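Side-chain contact in L-talarate/Galactarate Dehydratase (Salmonella typhimurium, PDB 2PP0), which dehydrates L-talarate and galactarate to 5-keto-4-deoxy-D-glucarate and epimerises L-talarate to galactarate, using one magnesium ion per subunit: residues Ile67-Arg70 and Asp71-Gly75. Numbering follows the deposited sequence.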
loop_
_atom_site.group_PDB
_atom_site.type_symbol
_atom_site.label_atom_id
_atom_site.label_comp_id
_atom_site.label_asym_id
_atom_site.label_seq_id
_atom_site.Cartn_x
_atom_site.Cartn_y
_atom_site.Cartn_z
ATOM N N ILE B 67 16.305 15.566 4.769
ATOM C CA ILE B 67 15.193 16.299 5.361
ATOM C C ILE B 67 15.223 16.171 6.884
ATOM O O ILE B 67 15.458 15.085 7.414
ATOM C CB ILE B 67 13.832 15.738 4.850
ATOM C CG1 ILE B 67 13.798 15.751 3.317
ATOM C CG2 ILE B 67 12.673 16.562 5.407
ATOM C CD1 ILE B 67 12.526 15.122 2.724
ATOM N N ARG B 68 15.003 17.283 7.579
ATOM C CA ARG B 68 14.983 17.286 9.039
ATOM C C ARG B 68 13.689 17.917 9.519
ATOM O O ARG B 68 13.254 18.940 8.991
ATOM C CB ARG B 68 16.202 18.037 9.595
ATOM C CG ARG B 68 17.456 17.184 9.559
ATOM C CD ARG B 68 18.727 17.945 9.907
ATOM N NE ARG B 68 19.884 17.062 9.781
ATOM C CZ ARG B 68 20.169 16.070 10.626
ATOM N NH1 ARG B 68 19.390 15.834 11.676
ATOM N NH2 ARG B 68 21.220 15.290 10.404
ATOM N N SER B 69 13.065 17.295 10.513
ATOM C CA SER B 69 11.798 17.790 11.043
ATOM C C SER B 69 11.947 18.566 12.352
ATOM O O SER B 69 12.959 18.467 13.048
ATOM C CB SER B 69 10.839 16.620 11.273
ATOM O OG SER B 69 11.308 15.805 12.335
ATOM N N ARG B 70 10.913 19.331 12.675
ATOM C CA ARG B 70 10.879 20.120 13.889
ATOM C C ARG B 70 11.123 19.242 15.119
ATOM O O ARG B 70 11.887 19.609 16.008
ATOM C CB ARG B 70 9.512 20.794 14.016
ATOM C CG ARG B 70 9.307 21.586 15.297
ATOM C CD ARG B 70 7.829 21.830 15.505
ATOM N NE ARG B 70 7.120 20.571 15.719
ATOM C CZ ARG B 70 5.797 20.442 15.697
ATOM N NH1 ARG B 70 5.033 21.500 15.469
ATOM N NH2 ARG B 70 5.238 19.257 15.904
ATOM N N ASP B 71 10.487 18.074 15.159
ATOM C CA ASP B 71 10.626 17.188 16.308
ATOM C C ASP B 71 11.881 16.327 16.354
ATOM O O ASP B 71 11.926 15.325 17.069
ATOM C CB ASP B 71 9.373 16.319 16.455
ATOM C CG ASP B 71 8.117 17.154 16.660
ATOM O OD1 ASP B 71 8.244 18.296 17.153
ATOM O OD2 ASP B 71 7.006 16.676 16.339
ATOM N N GLY B 72 12.892 16.712 15.583
ATOM C CA GLY B 72 14.159 16.000 15.608
ATOM C C GLY B 72 14.392 14.784 14.738
ATOM O O GLY B 72 15.401 14.091 14.907
ATOM N N PHE B 73 13.486 14.509 13.809
ATOM C CA PHE B 73 13.660 13.355 12.939
ATOM C C PHE B 73 14.478 13.728 11.712
ATOM O O PHE B 73 14.540 14.891 11.312
ATOM C CB PHE B 73 12.295 12.780 12.550
ATOM C CG PHE B 73 11.568 12.139 13.707
ATOM C CD1 PHE B 73 11.943 10.885 14.166
ATOM C CD2 PHE B 73 10.547 12.816 14.367
ATOM C CE1 PHE B 73 11.313 10.310 15.267
ATOM C CE2 PHE B 73 9.911 12.248 15.473
ATOM C CZ PHE B 73 10.298 10.993 15.919
ATOM N N GLU B 74 15.118 12.730 11.125
ATOM C CA GLU B 74 15.962 12.952 9.969
ATOM C C GLU B 74 15.731 11.863 8.924
ATOM O O GLU B 74 15.470 10.711 9.260
ATOM C CB GLU B 74 17.419 12.992 10.452
ATOM C CG GLU B 74 18.483 12.596 9.461
ATOM C CD GLU B 74 18.597 11.096 9.287
ATOM O OE1 GLU B 74 18.601 10.360 10.302
ATOM O OE2 GLU B 74 18.696 10.652 8.129
ATOM N N GLY B 75 15.803 12.244 7.653
ATOM C CA GLY B 75 15.609 11.277 6.589
ATOM C C GLY B 75 16.543 11.551 5.427
ATOM O O GLY B 75 16.871 12.704 5.153
HETATM O O HOH W 1 15.630 17.032 12.799
#
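Ser69 and Phe73 illustrate how a hydroxyl can add a side-chain bond to a tight chain reversal already closed by backbone bonds. The backbone N of Phe73 donates to Ser69 OG at 2.9 Å, and the same oxygen lies 3.2 Å from Phe73 CB, at the edge of the ring and in its plane. With OG rotated between the backbone N and the carbonyl carbon (chi1 68°), the hydroxyl is brought to that N-H; it also bonds Asp26. Ser69 and Phe73 are joined a second time through the backbone, since Ser69 N gives a nearly straight bond to Phe73 O. A water donating to both Ser69 O and Phe73 O adds a further bridge. Inward from here the packing is close: Ile67 and Gly75 exchange two backbone bonds, Ile67 N to Gly75 O and Gly75 N to Ile67 O, while the Ile67 side chain is buried against Ala138 and Leu139 of helix 127-146.

The other side is looser. Arg68 runs out extended and lays one guanidinium face over the aliphatic part of Glu74, NH1 being 3.7 Å from Glu74 CB, while the Glu74 carboxylate turns to Lys145. At the exposed tip Arg70 grips its neighbour side-on: NE reaches Asp71 OD1 at 2.9 Å from above the carboxylate plane, and NH2 meets Asp71 OD2 at 3.2 Å on the syn side. Gly72 N bonds Ser69 O at 3.1 Å, and Gly72, last in the turn, has positive phi (86°): a type I turn plus G1 beta bulge, joining strands 57-69 and 74-81 of the enolase-superfamily N-terminal domain.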